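Local coordinates for 2S Albumin protein (Dolichos, PDB 6IX1) that is a hemopexin-motif seed protein folded as a four-bladed beta-propeller, named as a 2S albumin and probably serving in seed storage, at residues V16-C21 with Y184-A189; C64-E69 with Y74-S79. All coordinates share one frame; numbering follows the deposited sequence.

In the fold
One contact is between blades and the other within a blade of a four-bladed beta-propeller of the hemopexin type. Contact 1 joins strand 15-20 of the first sheet to strand 182-187 of the last, where the ring of blades closes on itself; contact 2 lies within the second blade, pairing strands 64-67 and 72-77 as a hairpin. Their centres are about 13 Å apart, and each is about 7 Å from the centre of the chain. They meet through Phe19 of contact 1, whose CD2 packs 4.3 Å from Ser65 OG of contact 2, so the first blade, which supplies half of contact 1, also packs against contact 2. The sulfate, probably from the crystallisation liquor, belongs to contact 1, where Tyr184 binds it.

Contact 1 (V16-C21 with Y184-A189); sequences VYFFEC and YLFKGA. With SO4 (sulfate ion), chain D.
Phe18 CE1 and Phe186 CZ approach to 4.0 Å, and this single aromatic pair carries the whole direct contact between 16-21 and 184-189. The side chains cross at about a right angle; the ring planes stand at 79° with centroids 5.7 Å apart. In each phenylalanine CG is anti to the carbonyl carbon (chi1 -65° in Phe18, -61° in Phe186), which projects the rings from facing strands into the seam. Those strands belong to the first and last sheets of the four-bladed propeller, and their backbones share no hydrogen bond: the nearest CA atoms, of Phe18 and Phe186, are 11.0 Å apart. The packed part is fully buried: Val16 CG1 rests over the rim of one face of the Phe18 ring, and Trp216 meets both Phe18 and Tyr184 edge-to-face. Away from it the seam is looser, bridged by an ion. Tyr184, stacked on Phe175, directs its OH to the sulfate, donating to O2 at 2.7 Å, with the sulfur in the plane of the phenol ring at its edge. A phenylalanine here would probably leave the sulfate without its phenol donor and more loosely held, with Gly32 N and Tyr191 OH among its remaining partners.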
# COMPACT_ATOMS: atom_id res chain seq x y z
N VAL A 16 10.77 2.64 -0.71
CA VAL A 16 9.44 2.13 -0.32
C VAL A 16 9.39 2.15 1.22
O VAL A 16 10.39 1.92 1.91
CB VAL A 16 9.14 0.73 -0.89
CG1 VAL A 16 10.17 -0.34 -0.43
CG2 VAL A 16 7.74 0.27 -0.50
N TYR A 17 8.21 2.49 1.72
CA TYR A 17 7.90 2.37 3.14
C TYR A 17 7.05 1.12 3.38
O TYR A 17 6.04 0.94 2.69
CB TYR A 17 7.14 3.60 3.63
CG TYR A 17 7.92 4.89 3.65
CD1 TYR A 17 7.97 5.65 2.52
CD2 TYR A 17 8.64 5.33 4.75
CE1 TYR A 17 8.69 6.83 2.45
CE2 TYR A 17 9.34 6.54 4.70
CZ TYR A 17 9.40 7.27 3.52
OH TYR A 17 10.11 8.44 3.39
N PHE A 18 7.47 0.29 4.30
CA PHE A 18 6.74 -0.90 4.72
C PHE A 18 6.33 -0.76 6.17
O PHE A 18 7.20 -0.50 6.99
CB PHE A 18 7.55 -2.19 4.59
CG PHE A 18 7.93 -2.62 3.21
CD1 PHE A 18 7.01 -2.73 2.23
CD2 PHE A 18 9.21 -3.00 2.89
CE1 PHE A 18 7.34 -3.17 0.97
CE2 PHE A 18 9.54 -3.51 1.66
CZ PHE A 18 8.59 -3.59 0.68
N PHE A 19 5.04 -0.98 6.43
CA PHE A 19 4.50 -0.94 7.80
C PHE A 19 4.18 -2.35 8.29
O PHE A 19 3.60 -3.17 7.55
CB PHE A 19 3.23 -0.06 7.84
CG PHE A 19 3.59 1.34 7.43
CD1 PHE A 19 4.07 2.25 8.33
CD2 PHE A 19 3.50 1.70 6.12
CE1 PHE A 19 4.50 3.50 7.92
CE2 PHE A 19 3.92 2.96 5.72
CZ PHE A 19 4.42 3.85 6.62
N GLU A 20 4.61 -2.63 9.52
CA GLU A 20 4.47 -3.93 10.19
C GLU A 20 4.03 -3.61 11.61
O GLU A 20 4.83 -3.15 12.43
CB GLU A 20 5.76 -4.71 10.12
CG GLU A 20 6.35 -4.69 8.72
CD GLU A 20 7.84 -4.38 8.68
OE1 GLU A 20 8.32 -5.24 8.42
OE2 GLU A 20 8.41 -3.24 9.00
N CYS A 21 2.75 -3.81 11.87
CA CYS A 21 2.14 -3.48 13.15
C CYS A 21 2.38 -1.99 13.37
O CYS A 21 2.04 -1.15 12.55
CB CYS A 21 2.58 -4.39 14.28
SG CYS A 21 2.19 -6.08 13.85
N TYR A 184 3.83 -4.36 -6.64
CA TYR A 184 4.12 -5.49 -5.76
C TYR A 184 2.86 -5.74 -4.92
O TYR A 184 2.33 -4.81 -4.33
CB TYR A 184 5.29 -5.18 -4.84
CG TYR A 184 6.58 -5.09 -5.53
CD1 TYR A 184 7.01 -3.91 -6.09
CD2 TYR A 184 7.38 -6.21 -5.69
CE1 TYR A 184 8.20 -3.87 -6.82
CE2 TYR A 184 8.55 -6.17 -6.42
CZ TYR A 184 9.02 -4.98 -6.92
OH TYR A 184 10.17 -4.89 -7.65
N LEU A 185 2.45 -7.01 -4.89
CA LEU A 185 1.25 -7.42 -4.10
C LEU A 185 1.79 -8.41 -3.04
O LEU A 185 2.56 -9.31 -3.34
CB LEU A 185 0.21 -8.14 -4.97
CG LEU A 185 -0.16 -7.44 -6.28
CD1 LEU A 185 -1.21 -8.30 -6.96
CD2 LEU A 185 -0.75 -6.05 -6.00
N PHE A 186 1.33 -8.20 -1.83
CA PHE A 186 1.75 -9.03 -0.69
C PHE A 186 0.51 -9.67 -0.05
O PHE A 186 -0.51 -9.04 0.10
CB PHE A 186 2.42 -8.16 0.38
CG PHE A 186 3.66 -7.46 -0.08
CD1 PHE A 186 3.63 -6.26 -0.71
CD2 PHE A 186 4.87 -8.06 0.03
CE1 PHE A 186 4.80 -5.68 -1.18
CE2 PHE A 186 6.07 -7.57 -0.45
CZ PHE A 186 6.02 -6.34 -1.05
N LYS A 187 0.65 -10.91 0.35
CA LYS A 187 -0.44 -11.66 1.00
C LYS A 187 0.23 -12.66 1.95
O LYS A 187 0.96 -13.57 1.48
CB LYS A 187 -1.33 -12.38 -0.02
CG LYS A 187 -2.41 -13.33 0.50
CD LYS A 187 -3.42 -12.58 1.18
CE LYS A 187 -4.79 -13.30 1.24
NZ LYS A 187 -5.57 -13.73 -0.00
N GLY A 188 0.02 -12.43 3.23
CA GLY A 188 0.73 -13.19 4.26
C GLY A 188 2.22 -13.20 4.03
O GLY A 188 2.79 -12.12 3.83
N ALA A 189 2.75 -14.40 3.92
CA ALA A 189 4.21 -14.64 3.79
C ALA A 189 4.74 -14.42 2.36
O ALA A 189 5.98 -14.44 2.16
CB ALA A 189 4.45 -16.07 4.21
S SO4 D . 11.44 -8.48 -7.28
O1 SO4 D . 12.66 -9.13 -7.59
O2 SO4 D . 11.47 -7.24 -7.97
O3 SO4 D . 11.34 -8.24 -5.94
O4 SO4 D . 10.29 -9.24 -7.68

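Contact 2 (C64-E69 with Y74-S79); sequences CSFDTE and YVFSGS
Tyr74 O is approached by two groups of strand 64-67: Phe66 N donates a 2.9 Å hydrogen bond in the carbonyl plane (157° at the hydrogen), and Ser65 CA adds a CH···O contact at 3.1 Å. The return bond, Tyr74 N to Phe66 O, is also 2.9 Å and closes the hydrogen-bonded pair Phe66-Tyr74 of an antiparallel beta hairpin, strands 64-67 and 72-77 of the second propeller blade. Ser65 and Val75 form the adjacent non-hydrogen-bonded pair. On their face of the sheet, Ser65 packs on Ala6 and Phe8 of strand 6-9, while Val75 leans on Ile84 of the next strand in the blade.

The other face holds an aromatic cluster with Phe66 in the middle. With its CG between the backbone N and the carbonyl carbon (chi1 55°), Phe66 runs beside Tyr74 and points the same way. Tyr74 CB sits over one face of the Phe66 ring as a CH-pi contact, 4.0 Å from the centroid, while Phe66 CE1 meets Tyr74 CD2 at 3.5 Å, the two rings inclined at 40°. From the other flank Phe66 CE2 touches Phe76 CE1 at 3.5 Å, rim to rim, neither ring covering the other. Tyr74 is further held by stacking on Tyr83, and Thr68 brings its methyl CG2 to the edge of the Tyr74 ring while its OG1 is hydrogen-bonded to Tyr83 OH. At the far end of the cluster Cys64 SG approaches the Phe76 ring obliquely, 4.8 Å from its centroid, and Cys64 O lies in the plane of that ring at its edge, 3.4 Å from Phe76 CD1.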
# COMPACT_ATOMS: atom_id res chain seq x y z
N CYS A 64 -3.17 0.14 5.95
CA CYS A 64 -3.31 0.39 4.51
C CYS A 64 -2.72 1.77 4.22
O CYS A 64 -2.74 2.62 5.11
CB CYS A 64 -4.78 0.27 4.07
SG CYS A 64 -5.03 0.40 2.27
N SER A 65 -2.19 1.92 3.04
CA SER A 65 -1.62 3.22 2.65
C SER A 65 -1.51 3.30 1.15
O SER A 65 -1.42 2.25 0.55
CB SER A 65 -0.26 3.43 3.24
OG SER A 65 0.65 2.35 2.99
N PHE A 66 -1.44 4.52 0.63
CA PHE A 66 -1.05 4.74 -0.76
C PHE A 66 -0.48 6.13 -0.94
O PHE A 66 -0.99 7.08 -0.40
CB PHE A 66 -2.19 4.47 -1.75
CG PHE A 66 -3.47 5.21 -1.53
CD1 PHE A 66 -3.63 6.47 -2.12
CD2 PHE A 66 -4.50 4.71 -0.76
CE1 PHE A 66 -4.81 7.17 -1.99
CE2 PHE A 66 -5.69 5.44 -0.61
CZ PHE A 66 -5.87 6.62 -1.27
N ASP A 67 0.50 6.17 -1.81
CA ASP A 67 1.06 7.46 -2.23
C ASP A 67 0.09 8.12 -3.25
O ASP A 67 -0.57 7.41 -4.03
CB ASP A 67 2.44 7.30 -2.85
CG ASP A 67 2.54 6.13 -3.84
OD1 ASP A 67 2.36 4.92 -3.38
OD2 ASP A 67 2.73 6.36 -5.06
N THR A 68 0.12 9.47 -3.30
CA THR A 68 -0.72 10.18 -4.28
C THR A 68 0.17 10.94 -5.25
O THR A 68 0.37 10.46 -6.39
CB THR A 68 -1.72 11.09 -3.54
OG1 THR A 68 -0.99 11.92 -2.65
CG2 THR A 68 -2.73 10.29 -2.78
N GLU A 69 0.71 12.05 -4.77
CA GLU A 69 1.62 12.88 -5.56
C GLU A 69 2.65 13.49 -4.60
O GLU A 69 2.44 13.55 -3.41
CB GLU A 69 0.81 13.95 -6.34
CG GLU A 69 0.04 14.89 -5.43
CD GLU A 69 -0.84 15.85 -6.19
OE1 GLU A 69 -1.64 15.37 -7.01
OE2 GLU A 69 -0.66 17.06 -6.04
N TYR A 74 -2.11 8.79 1.63
CA TYR A 74 -3.14 8.41 2.62
C TYR A 74 -2.70 7.24 3.45
O TYR A 74 -2.07 6.30 2.89
CB TYR A 74 -4.49 8.10 1.96
CG TYR A 74 -5.24 9.31 1.52
CD1 TYR A 74 -6.05 9.99 2.42
CD2 TYR A 74 -5.14 9.84 0.26
CE1 TYR A 74 -6.74 11.14 2.09
CE2 TYR A 74 -5.85 10.97 -0.10
CZ TYR A 74 -6.65 11.62 0.82
OH TYR A 74 -7.34 12.73 0.43
N VAL A 75 -2.99 7.30 4.74
CA VAL A 75 -2.79 6.15 5.63
C VAL A 75 -4.07 5.83 6.36
O VAL A 75 -4.96 6.71 6.47
CB VAL A 75 -1.66 6.50 6.61
CG1 VAL A 75 -0.34 6.72 5.89
CG2 VAL A 75 -1.90 7.71 7.51
N PHE A 76 -4.19 4.59 6.76
CA PHE A 76 -5.42 4.00 7.31
C PHE A 76 -5.08 3.19 8.55
O PHE A 76 -3.98 2.63 8.60
CB PHE A 76 -6.07 3.07 6.28
CG PHE A 76 -6.52 3.73 4.99
CD1 PHE A 76 -5.61 4.08 4.00
CD2 PHE A 76 -7.83 4.14 4.84
CE1 PHE A 76 -6.00 4.77 2.86
CE2 PHE A 76 -8.19 4.87 3.73
CZ PHE A 76 -7.29 5.17 2.72
N SER A 77 -6.01 3.08 9.47
CA SER A 77 -5.95 2.21 10.64
C SER A 77 -7.41 1.89 11.01
O SER A 77 -8.09 2.77 11.50
CB SER A 77 -5.23 2.81 11.79
OG SER A 77 -5.12 1.91 12.86
N GLY A 78 -7.84 0.68 10.71
CA GLY A 78 -9.26 0.35 10.88
C GLY A 78 -10.11 1.29 10.05
O GLY A 78 -9.86 1.48 8.89
N SER A 79 -11.12 1.88 10.66
CA SER A 79 -12.01 2.81 9.93
C SER A 79 -11.44 4.21 9.81
O SER A 79 -12.13 5.02 9.23
CB SER A 79 -13.42 2.85 10.49
OG SER A 79 -13.46 3.40 11.80